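Lytic Polysaccharide Monooxygenase (Phytophthora infestans, PDB 6Z5Y) is a copper-dependent lytic polysaccharide monooxygenase that probably cleaves pectin oxidatively in plant cell walls during infection, here represented by its N-terminal catalytic part. Local coordinates at residues G71-K76 with Y164-P169; P99-L104 with R146-A151. All coordinates share one frame; numbering follows the deposited sequence.

Contact 1 of 2, residues G71-K76 with Y164-P169; sequences GFTDPK and YKNCIP
Thr73 OG1 is gripped from two chain segments: it accepts a hydrogen bond from Cys167 N across the contact, at 2.8 Å with an N-H...O angle of 164°, and is also hydrogen-bonded to the carbonyl of Cys70 on its own loop. The side chain is turned so that OG1 lies between the backbone N and the carbonyl carbon (chi1 66°), while the methyl CG2 sits beside the backbone N and meets Asn166 ND2 at 3.7 Å, the two side chains crossing at about a right angle. Asn166 OD1 accepts a hydrogen bond from Ile4 N. Water extends the join on both sides of Thr73: one molecule takes the N-H of Phe72 and donates to Lys165 O (2.9 Å), and a second lies 2.9 Å from Asp74 O and 2.7 Å from Cys167 O. Residues 71-76 run as an irregular loop beside strand 158-170 of the five-stranded antiparallel sheet in this copper-dependent domain, and the disulfide from Cys70, just before this segment, to Cys167 ties the loop to the strand. Gly71 has a positive phi (58°), and a CB there would clash with Lys165 O. Farther along, Pro75 CB rests against Cys167 CB at 4.1 Å, and Pro169 CG approaches Pro75 O at 3.6 Å. Asp74 OD1 accepts from Lys76 N to form an Asx turn, the donor lying above the carboxylate plane.

Contact 2 of 2, residues P99-L104 with R146-A151; sequences PCEIWL and RFYWLA
Cys100 and Trp149 face each other as a non-hydrogen-bonded antiparallel pair with CA atoms only 4.1 Å apart, close enough for Cys100 CB to press on Trp149 CD1 at 3.7 Å. Phe147 shares this side of the sheet. With CG anti to the backbone N (chi1 175°), its ring begins beside its own carbonyl carbon and spans two neighbours on strand 100-104: CE1 meets Cys100 SG at 3.9 Å, whereas CD1 is met at the ring edge by Ile102 CG1. Cys100 CB fills the hollow between the Phe147 and Trp149 rings; SG rests obliquely against the Phe147 ring, lies more distant from the Trp149 indole, and is disulfide-bonded to Cys115. Pro99 O lies in the plane of the Trp149 indole, 3.3 Å from CD1, and accepts the N-H of Leu150.

Glu101, Trp103, Arg146 and Tyr148 occupy the other face. Here Trp103 CD1 touches Tyr148 CD1 at 4.0 Å, the five-membered ring of Trp103 and the Tyr148 ring meeting obliquely. Trp103 NE1 donates to Glu101 OE2 (2.8 Å, 169°), which fixes the indole beside the carboxylate, and Glu101 CG leans on Tyr148 CB. The segment axes run at 170°, 4.8 Å apart at closest approach, and backbone bonds pair Glu101 with Tyr148 and Trp103 with Arg146 in both directions, as expected of regular antiparallel strands.

Helix 56-60 covers the Glu101 and Tyr148 face: Glu101 receives the N-H groups of Val56 and Arg57, and Arg57 makes a cation-pi contact with Trp103. Strand 107-112 flanks strand 100-104, strand 158-170 flanks strand 143-155, and Trp149 stacks on the copper-site residue Tyr164.

Both contacts are buried and reach the same five-stranded sheet, contact 1 through strand 158-170 alone, but the centre of contact 2 lies about 3 Å, and that of contact 1 about 11 Å, from the chain centre. Contact 2 pairs two strands inside the sheet through regular backbone bonds and aromatic packing. Contact 1 instead sets a loop against a strand, using a single direct hydrogen bond and bridging waters. The two meet where strands 143-155 and 158-170 pair: Asn166 O probably accepts from Phe147 N, and Tyr164 O from Trp149 N, each at 2.9 Å. In the sequence both segments of contact 2 fall between those of contact 1, and each contact includes one cysteine of a different disulfide.

Contact 1 of 2, residues G71-K76 with Y164-P169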
loop_
_atom_site.group_PDB
_atom_site.type_symbol
_atom_site.label_atom_id
_atom_site.label_comp_id
_atom_site.label_asym_id
_atom_site.label_seq_id
_atom_site.Cartn_x
_atom_site.Cartn_y
_atom_site.Cartn_z
ATOM N N GLY A 71 3.495 -7.699 -6.350
ATOM C CA GLY A 71 2.184 -8.351 -6.436
ATOM C C GLY A 71 1.871 -8.771 -7.847
ATOM O O GLY A 71 2.700 -9.376 -8.539
ATOM N N PHE A 72 0.656 -8.450 -8.280
ATOM C CA PHE A 72 0.134 -8.800 -9.613
ATOM C C PHE A 72 0.529 -7.759 -10.648
ATOM O O PHE A 72 0.248 -7.973 -11.826
ATOM C CB PHE A 72 -1.379 -8.958 -9.532
ATOM C CG PHE A 72 -1.859 -9.985 -8.550
ATOM C CD1 PHE A 72 -1.988 -11.302 -8.908
ATOM C CD2 PHE A 72 -2.201 -9.644 -7.256
ATOM C CE1 PHE A 72 -2.475 -12.236 -7.999
ATOM C CE2 PHE A 72 -2.666 -10.566 -6.341
ATOM C CZ PHE A 72 -2.801 -11.879 -6.713
ATOM N N THR A 73 1.097 -6.642 -10.216
ATOM C CA THR A 73 1.388 -5.548 -11.130
ATOM C C THR A 73 2.742 -5.769 -11.766
ATOM O O THR A 73 3.629 -6.426 -11.217
ATOM C CB THR A 73 1.317 -4.188 -10.426
ATOM O OG1 THR A 73 2.360 -4.078 -9.445
ATOM C CG2 THR A 73 -0.045 -3.941 -9.805
ATOM N N ASP A 74 2.896 -5.169 -12.936
ATOM C CA ASP A 74 4.095 -5.363 -13.787
ATOM C C ASP A 74 4.975 -4.130 -13.775
ATOM O O ASP A 74 4.643 -3.119 -14.399
ATOM C CB ASP A 74 3.647 -5.672 -15.208
ATOM C CG ASP A 74 4.785 -6.006 -16.132
ATOM O OD1 ASP A 74 5.935 -6.095 -15.624
ATOM O OD2 ASP A 74 4.504 -6.292 -17.312
ATOM N N PRO A 75 6.143 -4.177 -13.131
ATOM C CA PRO A 75 7.005 -2.999 -13.141
ATOM C C PRO A 75 7.580 -2.706 -14.521
ATOM O O PRO A 75 8.057 -1.596 -14.750
ATOM C CB PRO A 75 8.099 -3.387 -12.157
ATOM C CG PRO A 75 8.142 -4.893 -12.215
ATOM C CD PRO A 75 6.705 -5.315 -12.398
ATOM N N LYS A 76 7.573 -3.701 -15.404
ATOM C CA LYS A 76 8.057 -3.530 -16.788
ATOM C C LYS A 76 6.899 -3.191 -17.721
ATOM O O LYS A 76 7.039 -3.230 -18.930
ATOM C CB LYS A 76 8.813 -4.771 -17.240
ATOM C CG LYS A 76 10.156 -4.918 -16.541
ATOM C CD LYS A 76 11.162 -3.857 -16.969
ATOM C CE LYS A 76 12.611 -4.032 -16.510
ATOM N NZ LYS A 76 13.538 -3.005 -17.084
ATOM N N TYR A 164 -0.931 -5.841 0.325
ATOM C CA TYR A 164 -1.230 -5.314 -1.009
ATOM C C TYR A 164 0.013 -4.552 -1.455
ATOM O O TYR A 164 0.542 -3.711 -0.716
ATOM C CB TYR A 164 -2.445 -4.389 -0.976
ATOM C CG TYR A 164 -3.712 -5.066 -0.542
ATOM C CD1 TYR A 164 -3.996 -5.205 0.795
ATOM C CD2 TYR A 164 -4.613 -5.576 -1.467
ATOM C CE1 TYR A 164 -5.141 -5.837 1.225
ATOM C CE2 TYR A 164 -5.754 -6.251 -1.042
ATOM C CZ TYR A 164 -6.023 -6.358 0.310
ATOM O OH TYR A 164 -7.155 -7.018 0.729
ATOM N N LYS A 165 0.446 -4.825 -2.682
ATOM C CA LYS A 165 1.597 -4.184 -3.281
ATOM C C LYS A 165 1.284 -3.867 -4.722
ATOM O O LYS A 165 0.788 -4.719 -5.455
ATOM C CB LYS A 165 2.820 -5.098 -3.222
ATOM C CG LYS A 165 3.437 -5.224 -1.851
ATOM C CD LYS A 165 4.501 -6.286 -1.758
ATOM C CE LYS A 165 3.898 -7.656 -1.570
ATOM N NZ LYS A 165 4.919 -8.720 -1.739
ATOM N N ASN A 166 1.678 -2.650 -5.127
ATOM C CA ASN A 166 1.666 -2.297 -6.556
ATOM C C ASN A 166 3.019 -1.683 -6.899
ATOM O O ASN A 166 3.627 -0.981 -6.079
ATOM C CB ASN A 166 0.598 -1.251 -6.880
ATOM C CG ASN A 166 -0.817 -1.573 -6.463
ATOM O OD1 ASN A 166 -1.584 -0.630 -6.245
ATOM N ND2 ASN A 166 -1.216 -2.833 -6.423
ATOM N N CYS A 167 3.431 -1.886 -8.130
ATOM C CA CYS A 167 4.568 -1.205 -8.758
ATOM C C CYS A 167 4.001 -0.604 -10.039
ATOM O O CYS A 167 3.449 -1.351 -10.832
ATOM C CB CYS A 167 5.703 -2.164 -9.108
ATOM S SG CYS A 167 6.436 -2.882 -7.632
ATOM N N ILE A 168 4.184 0.710 -10.206
ATOM C CA ILE A 168 3.614 1.430 -11.360
ATOM C C ILE A 168 4.691 2.312 -11.945
ATOM O O ILE A 168 5.083 3.307 -11.335
ATOM C CB ILE A 168 2.388 2.262 -10.956
ATOM C CG1 ILE A 168 1.335 1.375 -10.271
ATOM C CG2 ILE A 168 1.827 2.932 -12.189
ATOM C CD1 ILE A 168 0.102 2.106 -9.791
ATOM N N PRO A 169 5.224 1.956 -13.129
ATOM C CA PRO A 169 6.252 2.780 -13.724
ATOM C C PRO A 169 5.612 4.077 -14.207
ATOM O O PRO A 169 4.532 4.042 -14.828
ATOM C CB PRO A 169 6.763 1.940 -14.902
ATOM C CG PRO A 169 5.577 1.029 -15.260
ATOM C CD PRO A 169 4.891 0.748 -13.934
HETATM O O HOH W 1 -0.955 -6.391 -7.001
HETATM O O HOH W 2 2.471 -1.543 -13.361
#

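Contact 2 of 2, residues P99-L104 with R146-A151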
loop_
_atom_site.group_PDB
_atom_site.type_symbol
_atom_site.label_atom_id
_atom_site.label_comp_id
_atom_site.label_asym_id
_atom_site.label_seq_id
_atom_site.Cartn_x
_atom_site.Cartn_y
_atom_site.Cartn_z
ATOM N N PRO A 99 -1.766 0.464 7.955
ATOM C CA PRO A 99 -0.899 1.470 7.366
ATOM C C PRO A 99 -0.674 1.245 5.868
ATOM O O PRO A 99 -0.634 0.115 5.374
ATOM C CB PRO A 99 0.411 1.263 8.134
ATOM C CG PRO A 99 0.387 -0.211 8.505
ATOM C CD PRO A 99 -1.065 -0.491 8.826
ATOM N N CYS A 100 -0.448 2.349 5.177
ATOM C CA CYS A 100 -0.091 2.287 3.762
ATOM C C CYS A 100 0.845 3.435 3.452
ATOM O O CYS A 100 1.007 4.407 4.221
ATOM C CB CYS A 100 -1.296 2.220 2.837
ATOM S SG CYS A 100 -2.068 3.780 2.403
ATOM N N GLU A 101 1.502 3.312 2.301
ATOM C CA GLU A 101 2.497 4.291 1.895
ATOM C C GLU A 101 2.739 4.188 0.403
ATOM O O GLU A 101 2.510 3.155 -0.224
ATOM C CB GLU A 101 3.763 4.130 2.717
ATOM C CG GLU A 101 4.400 2.778 2.546
ATOM C CD GLU A 101 5.373 2.416 3.653
ATOM O OE1 GLU A 101 4.961 2.437 4.838
ATOM O OE2 GLU A 101 6.500 2.029 3.343
ATOM N N ILE A 102 3.234 5.289 -0.134
ATOM C CA ILE A 102 3.609 5.414 -1.564
ATOM C C ILE A 102 5.040 5.908 -1.618
ATOM O O ILE A 102 5.390 6.914 -0.948
ATOM C CB ILE A 102 2.676 6.365 -2.306
ATOM C CG1 ILE A 102 1.234 5.890 -2.257
ATOM C CG2 ILE A 102 3.128 6.533 -3.759
ATOM C CD1 ILE A 102 0.206 6.875 -2.772
ATOM N N TRP A 103 5.837 5.249 -2.441
ATOM C CA TRP A 103 7.228 5.614 -2.732
ATOM C C TRP A 103 7.375 5.920 -4.207
ATOM O O TRP A 103 6.716 5.294 -5.044
ATOM C CB TRP A 103 8.140 4.444 -2.385
ATOM C CG TRP A 103 8.199 4.075 -0.942
ATOM C CD1 TRP A 103 7.233 3.457 -0.201
ATOM C CD2 TRP A 103 9.312 4.252 -0.082
ATOM N NE1 TRP A 103 7.674 3.251 1.077
ATOM C CE2 TRP A 103 8.952 3.728 1.178
ATOM C CE3 TRP A 103 10.607 4.772 -0.254
ATOM C CZ2 TRP A 103 9.839 3.674 2.247
ATOM C CZ3 TRP A 103 11.485 4.719 0.810
ATOM C CH2 TRP A 103 11.088 4.189 2.042
ATOM N N LEU A 104 8.261 6.839 -4.525
ATOM C CA LEU A 104 8.717 7.087 -5.906
ATOM C C LEU A 104 10.203 6.778 -5.905
ATOM O O LEU A 104 10.994 7.491 -5.240
ATOM C CB LEU A 104 8.438 8.533 -6.336
ATOM C CG LEU A 104 6.985 8.948 -6.266
ATOM C CD1 LEU A 104 6.833 10.392 -6.664
ATOM C CD2 LEU A 104 6.088 8.071 -7.121
ATOM N N ARG A 146 5.788 2.795 -5.988
ATOM C CA ARG A 146 5.475 1.578 -5.241
ATOM C C ARG A 146 4.493 1.907 -4.145
ATOM O O ARG A 146 4.697 2.846 -3.363
ATOM C CB ARG A 146 6.727 0.913 -4.690
ATOM C CG ARG A 146 7.595 0.314 -5.790
ATOM C CD ARG A 146 8.819 -0.385 -5.234
ATOM N NE ARG A 146 9.634 -1.027 -6.268
ATOM C CZ ARG A 146 10.573 -0.423 -7.000
ATOM N NH1 ARG A 146 10.870 0.857 -6.812
ATOM N NH2 ARG A 146 11.241 -1.108 -7.914
ATOM N N PHE A 147 3.432 1.122 -4.094
ATOM C CA PHE A 147 2.393 1.201 -3.045
ATOM C C PHE A 147 2.505 -0.025 -2.181
ATOM O O PHE A 147 2.627 -1.152 -2.713
ATOM C CB PHE A 147 1.025 1.262 -3.712
ATOM C CG PHE A 147 -0.152 1.218 -2.780
ATOM C CD1 PHE A 147 -0.380 2.272 -1.917
ATOM C CD2 PHE A 147 -0.979 0.112 -2.711
ATOM C CE1 PHE A 147 -1.499 2.242 -1.081
ATOM C CE2 PHE A 147 -2.075 0.075 -1.870
ATOM C CZ PHE A 147 -2.331 1.143 -1.054
ATOM N N TYR A 148 2.413 0.177 -0.886
ATOM C CA TYR A 148 2.383 -0.905 0.108
ATOM C C TYR A 148 1.237 -0.629 1.058
ATOM O O TYR A 148 1.138 0.497 1.576
ATOM C CB TYR A 148 3.678 -0.948 0.892
ATOM C CG TYR A 148 4.928 -1.197 0.090
ATOM C CD1 TYR A 148 5.597 -0.183 -0.557
ATOM C CD2 TYR A 148 5.457 -2.484 0.002
ATOM C CE1 TYR A 148 6.760 -0.461 -1.297
ATOM C CE2 TYR A 148 6.601 -2.773 -0.717
ATOM C CZ TYR A 148 7.252 -1.757 -1.372
ATOM O OH TYR A 148 8.414 -1.985 -2.082
ATOM N N TRP A 149 0.489 -1.661 1.360
ATOM C CA TRP A 149 -0.628 -1.544 2.312
ATOM C C TRP A 149 -0.665 -2.844 3.116
ATOM O O TRP A 149 -0.748 -3.936 2.535
ATOM C CB TRP A 149 -1.943 -1.316 1.571
ATOM C CG TRP A 149 -3.194 -1.234 2.388
ATOM C CD1 TRP A 149 -3.338 -0.798 3.667
ATOM C CD2 TRP A 149 -4.507 -1.542 1.902
ATOM N NE1 TRP A 149 -4.656 -0.854 4.028
ATOM C CE2 TRP A 149 -5.404 -1.269 2.950
ATOM C CE3 TRP A 149 -5.005 -1.986 0.673
ATOM C CZ2 TRP A 149 -6.786 -1.458 2.804
ATOM C CZ3 TRP A 149 -6.355 -2.186 0.539
ATOM C CH2 TRP A 149 -7.237 -1.928 1.581
ATOM N N LEU A 150 -0.557 -2.708 4.426
ATOM C CA LEU A 150 -0.748 -3.842 5.343
ATOM C C LEU A 150 -2.125 -3.708 5.951
ATOM O O LEU A 150 -2.347 -2.892 6.862
ATOM C CB LEU A 150 0.327 -3.806 6.407
ATOM C CG LEU A 150 0.332 -5.029 7.315
ATOM C CD1 LEU A 150 0.846 -6.228 6.571
ATOM C CD2 LEU A 150 1.070 -4.791 8.594
ATOM N N ALA A 151 -3.068 -4.458 5.374
ATOM C CA ALA A 151 -4.449 -4.429 5.853
ATOM C C ALA A 151 -4.570 -5.396 7.013
ATOM O O ALA A 151 -4.005 -6.499 7.019
ATOM C CB ALA A 151 -5.383 -4.799 4.742
#